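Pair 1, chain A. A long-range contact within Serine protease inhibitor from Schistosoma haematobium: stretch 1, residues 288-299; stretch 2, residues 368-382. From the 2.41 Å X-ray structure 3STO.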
# COMPACT_ATOMS: atom_id res chain seq x y z
N GLU A 288 25.68 -8.98 0.99
CA GLU A 288 25.72 -9.49 2.37
C GLU A 288 26.82 -8.80 3.14
O GLU A 288 27.94 -8.64 2.65
CB GLU A 288 26.02 -10.99 2.39
CG GLU A 288 24.91 -11.87 1.87
CD GLU A 288 24.00 -12.30 2.99
OE1 GLU A 288 23.73 -11.45 3.86
OE2 GLU A 288 23.57 -13.48 3.01
N THR A 289 26.50 -8.40 4.36
CA THR A 289 27.39 -7.58 5.14
C THR A 289 26.99 -7.76 6.59
O THR A 289 25.83 -8.10 6.91
CB THR A 289 27.21 -6.06 4.82
OG1 THR A 289 26.96 -5.86 3.42
CG2 THR A 289 28.43 -5.30 5.17
N THR A 290 27.94 -7.51 7.48
CA THR A 290 27.62 -7.49 8.89
C THR A 290 27.28 -6.06 9.25
O THR A 290 28.02 -5.12 8.94
CB THR A 290 28.76 -8.11 9.78
OG1 THR A 290 30.00 -7.43 9.54
CG2 THR A 290 28.95 -9.56 9.42
N VAL A 291 26.12 -5.91 9.87
CA VAL A 291 25.59 -4.59 10.13
C VAL A 291 25.19 -4.42 11.58
O VAL A 291 24.52 -5.29 12.18
CB VAL A 291 24.35 -4.33 9.25
CG1 VAL A 291 23.81 -2.95 9.48
CG2 VAL A 291 24.71 -4.50 7.82
N SER A 292 25.62 -3.30 12.13
CA SER A 292 25.06 -2.81 13.39
C SER A 292 23.83 -1.98 13.01
O SER A 292 23.94 -0.90 12.44
CB SER A 292 26.08 -1.95 14.12
OG SER A 292 25.47 -1.24 15.17
N LEU A 293 22.65 -2.51 13.30
CA LEU A 293 21.41 -1.90 12.89
C LEU A 293 20.68 -1.31 14.08
O LEU A 293 20.41 -2.01 15.05
CB LEU A 293 20.51 -2.94 12.20
CG LEU A 293 19.04 -2.60 11.91
CD1 LEU A 293 18.93 -1.41 11.00
CD2 LEU A 293 18.29 -3.81 11.29
N ARG A 294 20.34 -0.03 14.01
CA ARG A 294 19.40 0.51 14.99
C ARG A 294 18.20 1.05 14.29
O ARG A 294 18.31 1.77 13.30
CB ARG A 294 20.03 1.62 15.81
CG ARG A 294 21.36 1.26 16.41
CD ARG A 294 21.66 2.20 17.53
NE ARG A 294 23.03 2.06 17.97
CZ ARG A 294 23.84 3.09 18.15
NH1 ARG A 294 23.39 4.31 17.94
NH2 ARG A 294 25.08 2.89 18.56
N LEU A 295 17.05 0.74 14.84
CA LEU A 295 15.81 0.97 14.15
C LEU A 295 14.75 1.27 15.20
O LEU A 295 14.52 0.47 16.10
CB LEU A 295 15.44 -0.28 13.30
CG LEU A 295 14.16 -0.27 12.45
CD1 LEU A 295 14.27 0.80 11.35
CD2 LEU A 295 13.81 -1.65 11.83
N PRO A 296 14.06 2.41 15.05
CA PRO A 296 12.94 2.74 15.93
C PRO A 296 11.78 1.72 15.84
O PRO A 296 11.46 1.19 14.76
CB PRO A 296 12.48 4.12 15.40
CG PRO A 296 13.58 4.59 14.52
CD PRO A 296 14.24 3.40 13.97
N LYS A 297 11.14 1.43 16.96
CA LYS A 297 9.88 0.74 16.90
C LYS A 297 8.80 1.82 16.75
O LYS A 297 8.84 2.85 17.39
CB LYS A 297 9.66 -0.14 18.12
CG LYS A 297 9.32 0.59 19.34
CD LYS A 297 9.37 -0.37 20.53
CE LYS A 297 8.58 -1.64 20.26
NZ LYS A 297 8.39 -2.45 21.52
N PHE A 298 7.85 1.60 15.85
CA PHE A 298 6.82 2.59 15.58
C PHE A 298 5.60 1.96 14.95
O PHE A 298 5.62 0.81 14.46
CB PHE A 298 7.34 3.70 14.67
CG PHE A 298 7.77 3.22 13.31
CD1 PHE A 298 9.03 2.68 13.11
CD2 PHE A 298 6.90 3.31 12.23
CE1 PHE A 298 9.42 2.24 11.84
CE2 PHE A 298 7.28 2.85 10.96
CZ PHE A 298 8.54 2.32 10.77
N THR A 299 4.52 2.73 14.95
CA THR A 299 3.40 2.35 14.13
C THR A 299 2.77 3.54 13.46
O THR A 299 2.39 4.49 14.14
CB THR A 299 2.39 1.46 14.88
OG1 THR A 299 1.06 1.86 14.56
CG2 THR A 299 2.61 1.49 16.36
N ALA A 368 29.03 -11.67 19.20
CA ALA A 368 30.49 -11.71 19.19
C ALA A 368 30.99 -10.93 17.97
O ALA A 368 32.17 -10.62 17.85
CB ALA A 368 30.97 -13.16 19.17
N ILE A 369 30.07 -10.62 17.06
CA ILE A 369 30.39 -9.94 15.80
C ILE A 369 30.85 -8.50 15.97
O ILE A 369 30.35 -7.74 16.81
CB ILE A 369 29.17 -9.93 14.88
CG1 ILE A 369 28.69 -11.36 14.65
CG2 ILE A 369 29.47 -9.24 13.57
CD1 ILE A 369 27.32 -11.41 14.00
N ILE A 370 31.80 -8.12 15.13
CA ILE A 370 32.19 -6.72 14.98
C ILE A 370 31.79 -6.23 13.58
O ILE A 370 32.51 -6.43 12.61
CB ILE A 370 33.69 -6.55 15.21
CG1 ILE A 370 34.12 -5.14 14.81
CG2 ILE A 370 34.44 -7.62 14.45
CD1 ILE A 370 35.57 -4.83 15.10
N PRO A 371 30.63 -5.56 13.47
CA PRO A 371 30.06 -5.29 12.14
C PRO A 371 30.92 -4.37 11.28
O PRO A 371 31.54 -3.45 11.80
CB PRO A 371 28.72 -4.63 12.47
CG PRO A 371 28.94 -4.03 13.86
CD PRO A 371 29.80 -5.03 14.56
N GLU A 372 30.96 -4.61 9.97
CA GLU A 372 31.67 -3.70 9.06
C GLU A 372 30.96 -2.35 8.86
O GLU A 372 31.59 -1.38 8.50
CB GLU A 372 31.89 -4.34 7.69
CG GLU A 372 31.80 -5.86 7.71
CD GLU A 372 31.41 -6.46 6.35
OE1 GLU A 372 31.80 -5.90 5.30
OE2 GLU A 372 30.72 -7.51 6.32
N VAL A 373 29.64 -2.30 9.10
CA VAL A 373 28.84 -1.12 8.76
C VAL A 373 27.90 -0.70 9.89
O VAL A 373 27.26 -1.55 10.53
CB VAL A 373 28.01 -1.43 7.47
CG1 VAL A 373 26.58 -1.10 7.64
CG2 VAL A 373 28.63 -0.74 6.27
N ASP A 374 27.80 0.60 10.15
CA ASP A 374 26.74 1.07 11.06
C ASP A 374 25.55 1.48 10.23
O ASP A 374 25.69 2.12 9.20
CB ASP A 374 27.19 2.25 11.90
CG ASP A 374 28.11 1.84 13.00
OD1 ASP A 374 28.22 0.62 13.23
OD2 ASP A 374 28.73 2.72 13.63
N PHE A 375 24.36 1.08 10.66
CA PHE A 375 23.15 1.54 9.99
C PHE A 375 22.21 1.97 11.09
O PHE A 375 21.42 1.16 11.59
CB PHE A 375 22.53 0.42 9.14
CG PHE A 375 21.58 0.91 8.09
CD1 PHE A 375 22.04 1.29 6.86
CD2 PHE A 375 20.20 0.97 8.34
CE1 PHE A 375 21.16 1.72 5.88
CE2 PHE A 375 19.32 1.40 7.38
CZ PHE A 375 19.79 1.79 6.15
N HIS A 376 22.32 3.24 11.47
CA HIS A 376 21.61 3.73 12.65
C HIS A 376 20.51 4.69 12.24
O HIS A 376 20.78 5.77 11.75
CB HIS A 376 22.60 4.38 13.62
CG HIS A 376 23.60 3.42 14.17
ND1 HIS A 376 24.68 3.82 14.92
CD2 HIS A 376 23.68 2.07 14.08
CE1 HIS A 376 25.39 2.76 15.26
NE2 HIS A 376 24.80 1.68 14.77
N VAL A 377 19.26 4.26 12.41
CA VAL A 377 18.13 4.97 11.82
C VAL A 377 17.72 6.05 12.82
O VAL A 377 16.83 5.85 13.63
CB VAL A 377 16.97 3.98 11.41
CG1 VAL A 377 15.79 4.70 10.80
CG2 VAL A 377 17.46 2.92 10.44
N THR A 378 18.40 7.20 12.77
CA THR A 378 18.26 8.23 13.79
C THR A 378 17.68 9.55 13.26
O THR A 378 17.62 10.55 13.98
CB THR A 378 19.65 8.55 14.44
OG1 THR A 378 20.57 8.90 13.41
CG2 THR A 378 20.20 7.37 15.17
N HIS A 379 17.27 9.54 11.99
CA HIS A 379 16.72 10.71 11.32
C HIS A 379 15.75 10.18 10.22
O HIS A 379 15.72 8.97 9.97
CB HIS A 379 17.85 11.61 10.75
CG HIS A 379 18.90 10.86 9.97
ND1 HIS A 379 18.95 10.88 8.60
CD2 HIS A 379 19.94 10.09 10.38
CE1 HIS A 379 19.99 10.15 8.19
NE2 HIS A 379 20.61 9.67 9.26
N PRO A 380 14.95 11.06 9.59
CA PRO A 380 13.89 10.60 8.65
C PRO A 380 14.36 9.68 7.52
O PRO A 380 15.42 9.85 6.92
CB PRO A 380 13.29 11.91 8.11
CG PRO A 380 13.51 12.90 9.28
CD PRO A 380 14.90 12.54 9.78
N PHE A 381 13.55 8.68 7.24
CA PHE A 381 13.97 7.65 6.31
C PHE A 381 12.80 7.17 5.45
O PHE A 381 11.63 7.34 5.79
CB PHE A 381 14.56 6.47 7.07
CG PHE A 381 13.60 5.85 8.06
CD1 PHE A 381 13.40 6.41 9.32
CD2 PHE A 381 12.90 4.70 7.74
CE1 PHE A 381 12.56 5.83 10.24
CE2 PHE A 381 12.04 4.11 8.66
CZ PHE A 381 11.87 4.67 9.91
N ILE A 382 13.14 6.53 4.35
CA ILE A 382 12.12 5.93 3.50
C ILE A 382 12.22 4.41 3.62
O ILE A 382 13.31 3.85 3.68
CB ILE A 382 12.22 6.49 2.04
CG1 ILE A 382 11.47 7.82 1.98
CG2 ILE A 382 11.70 5.51 1.00
CD1 ILE A 382 12.31 8.94 1.59

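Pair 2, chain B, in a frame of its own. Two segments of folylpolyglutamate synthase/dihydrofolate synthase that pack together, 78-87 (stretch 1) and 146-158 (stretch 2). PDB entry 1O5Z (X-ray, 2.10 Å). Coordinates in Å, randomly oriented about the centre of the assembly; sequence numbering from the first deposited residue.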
# COMPACT_ATOMS: atom_id res chain seq x y z
N GLY B 78 13.51 1.76 -17.60
CA GLY B 78 14.24 0.57 -18.01
C GLY B 78 15.18 0.05 -16.95
O GLY B 78 15.98 -0.83 -17.24
N TYR B 79 15.12 0.57 -15.73
CA TYR B 79 15.82 -0.08 -14.62
C TYR B 79 15.20 -1.44 -14.27
O TYR B 79 13.98 -1.64 -14.35
CB TYR B 79 15.82 0.80 -13.33
CG TYR B 79 16.60 2.09 -13.45
CD1 TYR B 79 15.95 3.26 -13.74
CD2 TYR B 79 17.98 2.15 -13.27
CE1 TYR B 79 16.60 4.46 -13.84
CE2 TYR B 79 18.68 3.36 -13.41
CZ TYR B 79 17.95 4.51 -13.69
OH TYR B 79 18.51 5.75 -13.82
N ARG B 80 16.05 -2.35 -13.81
CA ARG B 80 15.57 -3.58 -13.23
C ARG B 80 15.25 -3.26 -11.77
O ARG B 80 16.18 -3.01 -10.97
CB ARG B 80 16.60 -4.68 -13.35
CG ARG B 80 16.09 -6.05 -13.00
CD ARG B 80 17.03 -7.19 -13.41
NE ARG B 80 16.23 -8.10 -14.21
CZ ARG B 80 15.97 -9.37 -13.95
NH1 ARG B 80 16.52 -10.00 -12.95
NH2 ARG B 80 15.17 -10.03 -14.75
N VAL B 81 13.96 -3.31 -11.43
CA VAL B 81 13.47 -2.82 -10.16
C VAL B 81 12.84 -3.93 -9.32
O VAL B 81 11.95 -4.61 -9.78
CB VAL B 81 12.41 -1.70 -10.40
CG1 VAL B 81 11.82 -1.14 -9.11
CG2 VAL B 81 13.03 -0.59 -11.22
N GLY B 82 13.30 -4.08 -8.08
CA GLY B 82 12.56 -4.85 -7.09
C GLY B 82 11.71 -3.87 -6.30
O GLY B 82 12.12 -2.76 -6.04
N SER B 83 10.51 -4.25 -5.95
CA SER B 83 9.66 -3.41 -5.14
C SER B 83 8.98 -4.28 -4.09
O SER B 83 8.63 -5.44 -4.32
CB SER B 83 8.65 -2.62 -6.01
OG SER B 83 7.87 -3.47 -6.82
N TYR B 84 8.87 -3.68 -2.91
CA TYR B 84 8.48 -4.37 -1.68
C TYR B 84 7.32 -3.65 -1.00
O TYR B 84 7.47 -2.49 -0.66
CB TYR B 84 9.67 -4.49 -0.72
CG TYR B 84 9.31 -5.30 0.47
CD1 TYR B 84 8.79 -6.57 0.32
CD2 TYR B 84 9.42 -4.79 1.74
CE1 TYR B 84 8.44 -7.33 1.43
CE2 TYR B 84 9.06 -5.52 2.85
CZ TYR B 84 8.57 -6.79 2.69
OH TYR B 84 8.19 -7.50 3.82
N TYR B 85 6.18 -4.34 -0.88
CA TYR B 85 4.99 -3.76 -0.29
C TYR B 85 4.48 -4.59 0.87
O TYR B 85 4.85 -5.74 1.03
CB TYR B 85 3.88 -3.60 -1.31
CG TYR B 85 4.29 -2.87 -2.58
CD1 TYR B 85 4.97 -3.53 -3.60
CD2 TYR B 85 3.99 -1.53 -2.77
CE1 TYR B 85 5.30 -2.87 -4.78
CE2 TYR B 85 4.35 -0.86 -3.94
CZ TYR B 85 5.00 -1.53 -4.93
OH TYR B 85 5.36 -0.88 -6.08
N SER B 86 3.61 -3.96 1.64
CA SER B 86 2.85 -4.60 2.73
C SER B 86 1.64 -3.74 3.01
O SER B 86 1.73 -2.52 2.87
CB SER B 86 3.64 -4.73 4.04
OG SER B 86 4.20 -3.46 4.41
N PRO B 87 0.51 -4.33 3.36
CA PRO B 87 0.37 -5.78 3.44
C PRO B 87 -0.01 -6.26 2.02
O PRO B 87 0.58 -5.79 1.07
CB PRO B 87 -0.73 -5.94 4.49
CG PRO B 87 -1.60 -4.67 4.26
CD PRO B 87 -0.74 -3.63 3.66
N GLU B 146 18.87 -12.34 -5.83
CA GLU B 146 18.95 -13.46 -6.75
C GLU B 146 18.58 -12.90 -8.14
O GLU B 146 19.10 -13.36 -9.14
CB GLU B 146 18.13 -14.72 -6.32
CG GLU B 146 18.15 -15.04 -4.80
CD GLU B 146 18.48 -16.50 -4.33
OE1 GLU B 146 19.61 -16.67 -3.76
OE2 GLU B 146 17.65 -17.49 -4.44
N LYS B 147 17.74 -11.88 -8.21
CA LYS B 147 17.33 -11.36 -9.52
C LYS B 147 18.25 -10.27 -10.06
O LYS B 147 17.97 -9.71 -11.12
CB LYS B 147 15.90 -10.80 -9.47
CG LYS B 147 14.83 -11.84 -9.28
CD LYS B 147 14.75 -12.77 -10.47
CE LYS B 147 13.64 -13.79 -10.27
NZ LYS B 147 13.50 -14.76 -11.40
N ASN B 148 19.33 -9.94 -9.35
CA ASN B 148 20.26 -8.90 -9.84
C ASN B 148 19.57 -7.58 -10.20
O ASN B 148 19.79 -7.00 -11.24
CB ASN B 148 21.07 -9.42 -11.03
CG ASN B 148 21.76 -10.75 -10.72
OD1 ASN B 148 22.31 -10.96 -9.63
ND2 ASN B 148 21.70 -11.67 -11.66
N VAL B 149 18.75 -7.08 -9.30
CA VAL B 149 18.05 -5.82 -9.56
C VAL B 149 19.03 -4.65 -9.50
O VAL B 149 20.09 -4.75 -8.88
CB VAL B 149 16.84 -5.61 -8.62
CG1 VAL B 149 15.86 -6.78 -8.71
CG2 VAL B 149 17.29 -5.39 -7.18
N ASP B 150 18.71 -3.57 -10.19
CA ASP B 150 19.53 -2.34 -10.15
C ASP B 150 19.16 -1.58 -8.87
O ASP B 150 20.01 -1.02 -8.20
CB ASP B 150 19.22 -1.43 -11.32
CG ASP B 150 19.58 -2.04 -12.67
OD1 ASP B 150 20.66 -2.68 -12.73
OD2 ASP B 150 18.83 -1.92 -13.70
N ILE B 151 17.87 -1.56 -8.60
CA ILE B 151 17.35 -0.83 -7.49
C ILE B 151 16.13 -1.47 -6.88
O ILE B 151 15.31 -2.10 -7.58
CB ILE B 151 17.10 0.64 -7.89
CG1 ILE B 151 16.38 1.38 -6.80
CG2 ILE B 151 16.34 0.77 -9.21
CD1 ILE B 151 16.48 2.83 -7.00
N ALA B 152 16.03 -1.35 -5.56
CA ALA B 152 14.87 -1.84 -4.84
C ALA B 152 14.12 -0.67 -4.20
O ALA B 152 14.73 0.19 -3.61
CB ALA B 152 15.27 -2.89 -3.80
N VAL B 153 12.80 -0.62 -4.37
CA VAL B 153 11.95 0.37 -3.72
C VAL B 153 11.22 -0.32 -2.62
O VAL B 153 10.52 -1.30 -2.84
CB VAL B 153 10.97 0.99 -4.71
CG1 VAL B 153 10.15 2.10 -4.07
CG2 VAL B 153 11.75 1.55 -5.91
N LEU B 154 11.38 0.20 -1.40
CA LEU B 154 10.90 -0.46 -0.20
C LEU B 154 9.92 0.40 0.53
O LEU B 154 10.25 1.47 1.00
CB LEU B 154 12.07 -0.76 0.72
CG LEU B 154 13.24 -1.41 -0.03
CD1 LEU B 154 14.50 -1.23 0.79
CD2 LEU B 154 12.91 -2.84 -0.23
N GLU B 155 8.72 -0.13 0.65
CA GLU B 155 7.72 0.41 1.50
C GLU B 155 7.93 -0.07 2.96
O GLU B 155 7.99 -1.26 3.25
CB GLU B 155 6.31 -0.01 0.98
CG GLU B 155 5.20 0.53 1.86
CD GLU B 155 3.85 0.03 1.53
OE1 GLU B 155 3.69 -0.79 0.61
OE2 GLU B 155 2.93 0.53 2.19
N VAL B 156 7.97 0.88 3.88
CA VAL B 156 8.03 0.59 5.29
C VAL B 156 6.81 -0.23 5.66
O VAL B 156 5.67 0.06 5.19
CB VAL B 156 8.07 1.88 6.11
CG1 VAL B 156 7.97 1.57 7.58
CG2 VAL B 156 9.33 2.72 5.77
N GLY B 157 7.02 -1.28 6.46
CA GLY B 157 5.91 -2.06 7.03
C GLY B 157 5.09 -1.22 7.99
O GLY B 157 3.92 -1.03 7.81
N LEU B 158 5.77 -0.64 8.97
CA LEU B 158 5.14 0.05 10.06
C LEU B 158 6.22 0.90 10.75
O LEU B 158 7.33 0.41 10.99
CB LEU B 158 4.59 -0.99 11.03
CG LEU B 158 4.08 -0.52 12.37
CD1 LEU B 158 2.78 0.25 12.17
CD2 LEU B 158 3.81 -1.72 13.26
O HOH W 1 6.75 -3.41 2.90

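In both pairs two strands run side by side in parallel, the closest approach of their axes being 4.6 Å in pair 1 and 4.5 Å in pair 2, with their N-to-C directions 3° apart in pair 1 and 12° apart in pair 2; 14 central residues superpose with an RMSD of 0.7 Å. The register is the same. Val291(A), Ser292(A), Leu293(A) and Arg294(A) bridge Val373(A), Asp374(A), Phe375(A) and His376(A), and the matching positions Val81(B) to Tyr84(B) bridge Ile151(B) to Leu154(B).

The backbone ladder is the same. Ser292(A) N donates to Val373(A) O (2.9 Å) and Phe375(A) N to Ser292(A) O (2.7 Å); in pair 2, Gly82(B) N donates to Ile151(B) O (2.9 Å) and Val153(B) N to Gly82(B) O (2.8 Å). The last rung also recurs, Val377(A) N to Arg294(A) O at 2.8 Å and Glu155(B) N to Tyr84(B) O at 3.0 Å.

At the entrance to the ladder, an acidic side chain in the second stretch takes a main-chain amide of the first in both pairs. Glu372(A) OE2 accepts from Thr290(A) N at 3.0 Å, and OD2 of the shorter Asp150(B) side chain accepts from Arg80(B) N at 2.8 Å. Glu372(A) N donates to Thr290(A) OG1 (3.0 Å), a hydroxyl acceptor that Arg80(B) lacks; Asp150(B) N donates to Arg80(B) O (2.7 Å). Arg80(B) extends its side chain to the loop, where NH1 makes a very short 2.4 Å hydrogen bond to Lys147(B) O.

On the face carrying Val291(A) and Leu293(A), packing is apolar: Val291(A) CG1 lies 3.6 Å from Phe375(A) CB, and Leu293(A) CD1 reaches Phe375(A) CD2 at 3.8 Å. In pair 2, Val153(B) stands where Phe375(A) does and Ser83(B) where Leu293(A) does, while Ile151(B) is larger than Val373(A); Val81(B) CG1 approaches Val153(B) CG2 at 4.2 Å.

The side chains on the other face differ more. In pair 1, Ser292(A) OG and His376(A) NE2 share a 3.0 Å hydrogen bond at the edge of the imidazole. The Arg294(A) guanidinium lies flat on that ring, centres 3.6 Å apart and planes at 18°. Gly82(B) has no side chain, so the serine bond has no counterpart in pair 2; Tyr84(B) and Leu154(B) replace the stacked pair, with Tyr84(B) CB 3.7 Å from Leu154(B) CD2. One feature is shared: Pro371(A) CB lies 3.4 Å from Ser292(A) N, and Val149(B) CG1 3.8 Å from Gly82(B) N.

Beyond the bridges, Pro296(A) CD packs on Val377(A) CG1 at 3.8 Å. At the matching positions Ser86(B) N donates a weak 3.3 Å bond to Glu155(B) OE1, and a water links Ser86(B) OG (3.0 Å) to Glu155(B) O (2.5 Å), so polar contacts replace an apolar one.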